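Local coordinates for DinB-like domain-containing protein (Enterococcus faecalis, PDB 3CEX) that is of unknown function but adopts the four-helix bundle of the DinB superfamily and occurs as an assembly of two identical subunits, at residues A[46-51]-A[109-114]; A[52-57]-A[152-157]; A[58-63]-A[115-120]. All coordinates share one frame; numbering follows the deposited sequence.

Contact 1: A[46-51]-A[109-114]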
# COMPACT_ATOMS: atom_id res chain seq x y z
N TRP A 46 -5.37 -8.35 13.48
CA TRP A 46 -6.57 -7.78 12.79
C TRP A 46 -6.27 -7.41 11.33
O TRP A 46 -7.06 -7.71 10.43
CB TRP A 46 -7.10 -6.56 13.53
CG TRP A 46 -8.45 -6.06 13.03
CD1 TRP A 46 -9.66 -6.31 13.60
CD2 TRP A 46 -8.73 -5.26 11.86
NE1 TRP A 46 -10.66 -5.72 12.90
CE2 TRP A 46 -10.13 -5.07 11.81
CE3 TRP A 46 -7.93 -4.67 10.87
CZ2 TRP A 46 -10.76 -4.31 10.80
CZ3 TRP A 46 -8.56 -3.92 9.85
CH2 TRP A 46 -9.96 -3.76 9.82
N LEU A 47 -5.12 -6.76 11.10
CA LEU A 47 -4.73 -6.32 9.75
C LEU A 47 -4.56 -7.47 8.77
O LEU A 47 -5.01 -7.39 7.63
CB LEU A 47 -3.44 -5.48 9.82
CG LEU A 47 -3.66 -4.12 10.47
CD1 LEU A 47 -2.35 -3.47 10.91
CD2 LEU A 47 -4.45 -3.18 9.47
N MSE A 48 -3.90 -8.53 9.21
CA MSE A 48 -3.70 -9.71 8.35
C MSE A 48 -4.99 -10.49 8.13
O MSE A 48 -5.26 -10.89 7.04
CB MSE A 48 -2.68 -10.66 8.97
CG MSE A 48 -1.34 -10.32 8.62
SE MSE A 48 0.01 -11.62 9.13
CE MSE A 48 0.09 -12.89 7.70
N TRP A 49 -5.77 -10.69 9.18
CA TRP A 49 -7.08 -11.33 9.03
C TRP A 49 -7.97 -10.51 8.09
O TRP A 49 -8.60 -11.04 7.16
CB TRP A 49 -7.75 -11.45 10.39
CG TRP A 49 -9.20 -11.76 10.29
CD1 TRP A 49 -9.75 -13.00 10.09
CD2 TRP A 49 -10.30 -10.84 10.36
NE1 TRP A 49 -11.09 -12.89 10.04
CE2 TRP A 49 -11.46 -11.58 10.21
CE3 TRP A 49 -10.40 -9.45 10.55
CZ2 TRP A 49 -12.74 -11.00 10.25
CZ3 TRP A 49 -11.63 -8.88 10.58
CH2 TRP A 49 -12.80 -9.65 10.42
N HIS A 50 -7.99 -9.19 8.31
CA HIS A 50 -8.83 -8.32 7.49
C HIS A 50 -8.43 -8.33 6.03
O HIS A 50 -9.29 -8.36 5.18
CB HIS A 50 -8.85 -6.88 7.98
CG HIS A 50 -9.36 -5.92 6.95
ND1 HIS A 50 -10.70 -5.70 6.75
CD2 HIS A 50 -8.72 -5.16 6.03
CE1 HIS A 50 -10.87 -4.82 5.77
NE2 HIS A 50 -9.68 -4.49 5.30
N THR A 51 -7.13 -8.28 5.75
CA THR A 51 -6.63 -8.33 4.38
C THR A 51 -7.02 -9.65 3.72
O THR A 51 -7.51 -9.65 2.61
CB THR A 51 -5.12 -8.08 4.34
OG1 THR A 51 -4.89 -6.75 4.87
CG2 THR A 51 -4.52 -8.19 2.88
N ASP A 109 -1.63 -18.94 6.91
CA ASP A 109 -2.35 -19.92 6.08
C ASP A 109 -3.58 -19.32 5.40
O ASP A 109 -3.83 -19.54 4.18
CB ASP A 109 -2.74 -21.15 6.92
CG ASP A 109 -1.55 -21.98 7.33
OD1 ASP A 109 -0.42 -21.79 6.81
OD2 ASP A 109 -1.75 -22.86 8.20
N TYR A 110 -4.36 -18.53 6.14
CA TYR A 110 -5.55 -17.94 5.54
C TYR A 110 -5.16 -16.84 4.53
O TYR A 110 -5.74 -16.74 3.45
CB TYR A 110 -6.51 -17.42 6.62
CG TYR A 110 -7.80 -16.80 6.08
CD1 TYR A 110 -8.49 -17.38 5.01
CD2 TYR A 110 -8.33 -15.68 6.65
CE1 TYR A 110 -9.70 -16.78 4.52
CE2 TYR A 110 -9.50 -15.10 6.18
CZ TYR A 110 -10.18 -15.65 5.11
OH TYR A 110 -11.35 -15.04 4.67
N LEU A 111 -4.16 -16.04 4.86
CA LEU A 111 -3.68 -15.05 3.89
C LEU A 111 -3.13 -15.71 2.60
O LEU A 111 -3.43 -15.26 1.50
CB LEU A 111 -2.61 -14.12 4.50
CG LEU A 111 -2.14 -12.94 3.64
CD1 LEU A 111 -3.33 -12.02 3.24
CD2 LEU A 111 -1.07 -12.10 4.43
N ALA A 112 -2.36 -16.78 2.76
CA ALA A 112 -1.82 -17.51 1.59
C ALA A 112 -2.94 -18.06 0.71
O ALA A 112 -2.86 -18.00 -0.53
CB ALA A 112 -0.88 -18.66 2.03
N ALA A 113 -3.99 -18.60 1.34
CA ALA A 113 -5.16 -19.08 0.62
C ALA A 113 -5.86 -17.93 -0.10
O ALA A 113 -6.29 -18.09 -1.24
CB ALA A 113 -6.14 -19.81 1.53
N SER A 114 -6.04 -16.79 0.57
CA SER A 114 -6.74 -15.67 -0.09
C SER A 114 -5.92 -15.02 -1.21
O SER A 114 -6.49 -14.58 -2.20
CB SER A 114 -7.16 -14.62 0.93
OG SER A 114 -7.98 -15.24 1.89
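Thr51 grips the carbonyl oxygen of Leu47 twice: its hydroxyl OG1 lies 2.8 Å from Leu47 O and its backbone N 3.0 Å from the same atom, the two donors coming from opposite faces of the carbonyl plane. This carbonyl, which accepts two hydrogen bonds, lies in helix 44-62 of the DinB four-helix bundle, which packs beside helix 104-124; the axes of segments 46-51 and 109-114 approach to 9.1 Å, their directions 30° apart. With OG1 turned beside the backbone N (chi1 -62°) and held there, the methyl CG2 is presented to the neighbouring helix and meets Leu111 CD1 at 4.0 Å. The other branch of Leu111 receives Met48, a selenomethionine whose chain bends at chi3 (86°), so that its tip reaches the second helix although its CB does not point there. The two side chains cross at about a right angle, and Met48 CE ends 3.6 Å from Leu111 CD2. Leu111 is thus shared between two residues of the facing helix, while Phe21 of helix 8-25 touches both Met48 and Thr51. A looser aromatic contact adjoins this apolar patch. Tyr110 points toward helix 44-62, and its OH is hydrogen-bonded to Asp56 on that helix. Elsewhere on the ring, Tyr110 CE2 approaches the indole of Trp49 obliquely, 4.4 Å from its CD1.

Contact 2: A[52-57]-A[152-157]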
# COMPACT_ATOMS: atom_id res chain seq x y z
N ALA A 52 -6.79 -10.78 4.40
CA ALA A 52 -7.18 -12.09 3.86
C ALA A 52 -8.70 -12.12 3.66
O ALA A 52 -9.18 -12.60 2.63
CB ALA A 52 -6.73 -13.20 4.78
N ARG A 53 -9.44 -11.60 4.63
CA ARG A 53 -10.90 -11.62 4.58
C ARG A 53 -11.46 -10.77 3.43
O ARG A 53 -12.41 -11.17 2.74
CB ARG A 53 -11.45 -11.19 5.95
CG ARG A 53 -12.91 -11.36 6.19
CD ARG A 53 -13.31 -12.77 6.55
NE ARG A 53 -14.61 -12.70 7.22
CZ ARG A 53 -15.80 -12.87 6.65
NH1 ARG A 53 -15.91 -13.19 5.36
NH2 ARG A 53 -16.90 -12.76 7.38
N GLU A 54 -10.86 -9.60 3.19
CA GLU A 54 -11.36 -8.72 2.16
C GLU A 54 -11.04 -9.22 0.73
O GLU A 54 -11.87 -9.06 -0.16
CB GLU A 54 -10.83 -7.30 2.39
CG GLU A 54 -11.37 -6.29 1.45
CD GLU A 54 -12.79 -5.83 1.76
OE1 GLU A 54 -13.56 -6.54 2.45
OE2 GLU A 54 -13.14 -4.73 1.31
N LEU A 55 -9.83 -9.74 0.51
CA LEU A 55 -9.51 -10.44 -0.75
C LEU A 55 -10.47 -11.60 -1.01
O LEU A 55 -11.04 -11.76 -2.10
CB LEU A 55 -8.07 -10.95 -0.73
CG LEU A 55 -6.93 -9.89 -0.70
CD1 LEU A 55 -5.55 -10.53 -0.49
CD2 LEU A 55 -6.96 -9.05 -1.99
N ASP A 56 -10.60 -12.47 -0.01
CA ASP A 56 -11.54 -13.58 -0.05
C ASP A 56 -12.96 -13.11 -0.44
O ASP A 56 -13.47 -13.47 -1.50
CB ASP A 56 -11.54 -14.28 1.33
CG ASP A 56 -12.39 -15.55 1.36
OD1 ASP A 56 -12.75 -16.10 0.29
OD2 ASP A 56 -12.65 -16.03 2.50
N LEU A 57 -13.57 -12.29 0.39
CA LEU A 57 -14.94 -11.83 0.13
C LEU A 57 -15.12 -11.14 -1.23
O LEU A 57 -16.09 -11.40 -1.94
CB LEU A 57 -15.42 -10.89 1.23
CG LEU A 57 -15.82 -11.59 2.53
CD1 LEU A 57 -16.20 -10.52 3.56
CD2 LEU A 57 -16.95 -12.59 2.32
N ILE A 152 -6.42 -4.72 -4.46
CA ILE A 152 -4.96 -4.67 -4.41
C ILE A 152 -4.50 -3.50 -3.53
O ILE A 152 -3.63 -3.67 -2.68
CB ILE A 152 -4.32 -4.50 -5.81
CG1 ILE A 152 -4.63 -5.69 -6.75
CG2 ILE A 152 -2.80 -4.32 -5.72
CD1 ILE A 152 -4.21 -7.04 -6.22
N ASP A 153 -5.12 -2.32 -3.71
CA ASP A 153 -4.81 -1.12 -2.89
C ASP A 153 -4.96 -1.37 -1.37
O ASP A 153 -4.11 -0.99 -0.57
CB ASP A 153 -5.69 0.06 -3.37
CG ASP A 153 -5.67 1.26 -2.44
OD1 ASP A 153 -4.58 1.85 -2.30
OD2 ASP A 153 -6.75 1.64 -1.86
N ASP A 154 -6.06 -2.01 -1.01
CA ASP A 154 -6.38 -2.35 0.36
C ASP A 154 -5.32 -3.24 0.97
O ASP A 154 -4.87 -2.96 2.08
CB ASP A 154 -7.74 -3.09 0.42
CG ASP A 154 -8.07 -3.63 1.82
OD1 ASP A 154 -8.83 -2.93 2.51
OD2 ASP A 154 -7.56 -4.74 2.23
N ALA A 155 -4.95 -4.32 0.27
CA ALA A 155 -3.95 -5.24 0.78
C ALA A 155 -2.62 -4.53 0.97
O ALA A 155 -2.00 -4.66 2.05
CB ALA A 155 -3.79 -6.49 -0.11
N VAL A 156 -2.17 -3.78 -0.05
CA VAL A 156 -0.85 -3.16 0.04
C VAL A 156 -0.84 -2.12 1.15
O VAL A 156 0.07 -2.06 1.97
CB VAL A 156 -0.37 -2.60 -1.31
CG1 VAL A 156 0.99 -1.89 -1.19
CG2 VAL A 156 -0.26 -3.74 -2.34
N MSE A 157 -1.85 -1.27 1.17
CA MSE A 157 -1.90 -0.22 2.16
C MSE A 157 -1.95 -0.77 3.62
O MSE A 157 -1.32 -0.24 4.52
CB MSE A 157 -3.11 0.67 1.83
CG MSE A 157 -3.45 1.56 2.86
SE MSE A 157 -4.81 0.92 4.15
CE MSE A 157 -5.55 2.69 4.11
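Light packing between two helices brings Glu54 and Leu55 against Asp154 and Ala155, close to the centre of the chain. The partners belong to helices 44-62 and 144-170 of the DinB-type four-helix bundle and run in roughly opposite directions. No hydrogen bond joins the two segments, and even the nearest backbones stand well apart, with 7.8 Å between Leu55 CA and Ala155 CA. An apolar half faces the core. There Ala155 points its methyl at helix 44-62, and the CD1 methyl of Leu55 comes to meet it, 4.4 Å from Ala155 CB. Leu55 also rests on Thr118 of helix 104-124, and Ala155 on Leu14 of helix 8-25, so all four long helices converge around this pair. The other half is polar and less deeply buried. Glu54 and Asp154 point toward each other's helices and cross at about a right angle, their carboxylate planes 38° apart. It is the aliphatic part of Glu54 that meets the aspartate, with CB 4.2 Å from Asp154 OD2. Weak hydrogen bonds occupy both groups: Glu54 OE2 accepts from Gln58 NE2, and Asp154 OD1 pairs with His50 NE2. This polar side, with His158 also nearby, probably corresponds to the region where DinB relatives commonly carry metal-binding histidines; here a glycerol, probably from the crystallisation liquor, lies about 5 Å from the Asp154 side chain. The glutamate chain bends at chi2 (77°), and its OE2 stays 4.8 Å from Asp154 OD1, near but not in contact.

Contact 3: A[58-63]-A[115-120]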
# COMPACT_ATOMS: atom_id res chain seq x y z
N GLN A 58 -14.21 -10.25 -1.59
CA GLN A 58 -14.39 -9.50 -2.83
C GLN A 58 -14.19 -10.35 -4.09
O GLN A 58 -14.96 -10.22 -5.06
CB GLN A 58 -13.46 -8.31 -2.90
CG GLN A 58 -13.72 -7.23 -1.84
CD GLN A 58 -15.01 -6.47 -2.01
OE1 GLN A 58 -15.91 -6.85 -2.78
NE2 GLN A 58 -15.13 -5.39 -1.26
N ILE A 59 -13.14 -11.16 -4.08
CA ILE A 59 -12.85 -12.03 -5.21
C ILE A 59 -13.89 -13.12 -5.28
O ILE A 59 -14.33 -13.46 -6.36
CB ILE A 59 -11.42 -12.67 -5.16
CG1 ILE A 59 -10.34 -11.60 -5.25
CG2 ILE A 59 -11.26 -13.71 -6.30
CD1 ILE A 59 -10.25 -10.91 -6.60
N SER A 60 -14.31 -13.66 -4.14
CA SER A 60 -15.35 -14.71 -4.18
C SER A 60 -16.68 -14.16 -4.72
O SER A 60 -17.35 -14.86 -5.46
CB SER A 60 -15.54 -15.36 -2.81
OG SER A 60 -14.37 -16.07 -2.44
N ALA A 61 -17.03 -12.93 -4.36
CA ALA A 61 -18.20 -12.23 -4.91
C ALA A 61 -18.11 -11.98 -6.44
O ALA A 61 -19.07 -12.21 -7.15
CB ALA A 61 -18.43 -10.91 -4.16
N LEU A 62 -16.97 -11.55 -6.95
CA LEU A 62 -16.75 -11.46 -8.41
C LEU A 62 -16.82 -12.82 -9.11
O LEU A 62 -17.15 -12.91 -10.29
CB LEU A 62 -15.39 -10.84 -8.72
CG LEU A 62 -15.21 -9.37 -8.35
CD1 LEU A 62 -13.78 -8.99 -8.60
CD2 LEU A 62 -16.18 -8.45 -9.14
N ASN A 63 -16.46 -13.87 -8.37
CA ASN A 63 -16.39 -15.23 -8.90
C ASN A 63 -17.69 -15.99 -8.65
O ASN A 63 -17.76 -17.18 -8.93
CB ASN A 63 -15.22 -15.95 -8.24
CG ASN A 63 -14.63 -17.01 -9.10
OD1 ASN A 63 -14.22 -16.74 -10.22
ND2 ASN A 63 -14.56 -18.23 -8.57
N VAL A 115 -4.61 -14.93 -1.04
CA VAL A 115 -3.73 -14.45 -2.11
C VAL A 115 -3.78 -15.39 -3.31
O VAL A 115 -3.88 -14.93 -4.44
CB VAL A 115 -2.28 -14.23 -1.60
CG1 VAL A 115 -1.31 -13.96 -2.77
CG2 VAL A 115 -2.27 -13.06 -0.60
N ALA A 116 -3.73 -16.70 -3.07
CA ALA A 116 -3.81 -17.69 -4.15
C ALA A 116 -5.08 -17.54 -4.97
O ALA A 116 -5.04 -17.57 -6.20
CB ALA A 116 -3.73 -19.13 -3.61
N LEU A 117 -6.21 -17.45 -4.28
CA LEU A 117 -7.51 -17.23 -4.90
C LEU A 117 -7.49 -15.98 -5.79
O LEU A 117 -7.97 -16.00 -6.94
CB LEU A 117 -8.58 -17.07 -3.81
CG LEU A 117 -10.02 -16.84 -4.29
CD1 LEU A 117 -10.66 -18.13 -4.86
CD2 LEU A 117 -10.88 -16.23 -3.14
N THR A 118 -6.95 -14.90 -5.24
CA THR A 118 -6.89 -13.61 -5.94
C THR A 118 -6.06 -13.77 -7.21
O THR A 118 -6.49 -13.40 -8.29
CB THR A 118 -6.33 -12.50 -5.02
OG1 THR A 118 -7.14 -12.42 -3.84
CG2 THR A 118 -6.31 -11.13 -5.73
N LYS A 119 -4.90 -14.39 -7.08
CA LYS A 119 -4.00 -14.54 -8.24
C LYS A 119 -4.59 -15.44 -9.31
O LYS A 119 -4.36 -15.21 -10.50
CB LYS A 119 -2.65 -15.09 -7.79
CG LYS A 119 -1.84 -14.09 -6.97
CD LYS A 119 -0.61 -14.77 -6.32
CE LYS A 119 0.61 -14.53 -7.09
NZ LYS A 119 1.81 -15.26 -6.52
N SER A 120 -5.32 -16.47 -8.89
CA SER A 120 -6.05 -17.33 -9.80
C SER A 120 -7.11 -16.54 -10.56
O SER A 120 -7.21 -16.69 -11.76
CB SER A 120 -6.74 -18.47 -9.04
OG SER A 120 -7.52 -19.26 -9.93
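Ile59 points toward helix 104-124 and fits against two consecutive residues there, Leu117 and Thr118. Its CB already lies 4.1 Å from Leu117 CD2. Beyond this branch point the side chain divides its contacts. The methyl CG2, anti to the backbone N, goes to the leucine, 3.9 Å from Leu117 CG, and here the two side chains slide past each other in opposite directions. The longer branch leaves on the side of the backbone N (chi1 -64°) and crosses Thr118 at about a right angle. Along it, CG1 passes Thr118 OG1 at 3.6 Å, a methylene against a hydroxyl that is itself hydrogen-bonded to Ser114 O one helical turn earlier. At the tip, CD1 ends 4.0 Å from Thr118 CG2, methyl against methyl. The backbones are near each other here, with Ile59 CA and Thr118 CA 6.2 Å apart. Ser60 extends the contact along Leu117: its OG sits 3.6 Å from Leu117 CD2. That hydroxyl turns back to its own helix, where Asp56 O is its hydrogen-bond partner, so both hydroxyls bordering Ile59 and Leu117 are satisfied within their helices. Leu148 of helix 144-170 and Tyr121 of helix 104-124 also touch Ile59. The axes of 58-62 and 115-120 run in the same general direction, 39° apart, an arrangement consistent with the up-down-down-up four-helix bundle of the DinB superfamily, in which the second and third helices run side by side.

After helix 8-25 the chain enters helix 44-62, which supplies the first segment of every contact in succession. The chain then comes back alongside as helix 104-124, closing a loop of 57 intervening residues at contact 1 and one of 51 at contact 3. These two cross, as their segments alternate in parallel order, and they adjoin in sequence to hold the same helix pair together at successive levels. Contact 2 closes last, when helix 144-170 arrives after 94 residues; it crosses contact 1 and encloses contact 3. Tyr110 OH beside Arg53 CA brings contacts 1 and 2 together, while Asp56 OD1 beside Leu117 CD2 and Leu55 CD1 beside Val115 CG2 join contacts 2 and 3.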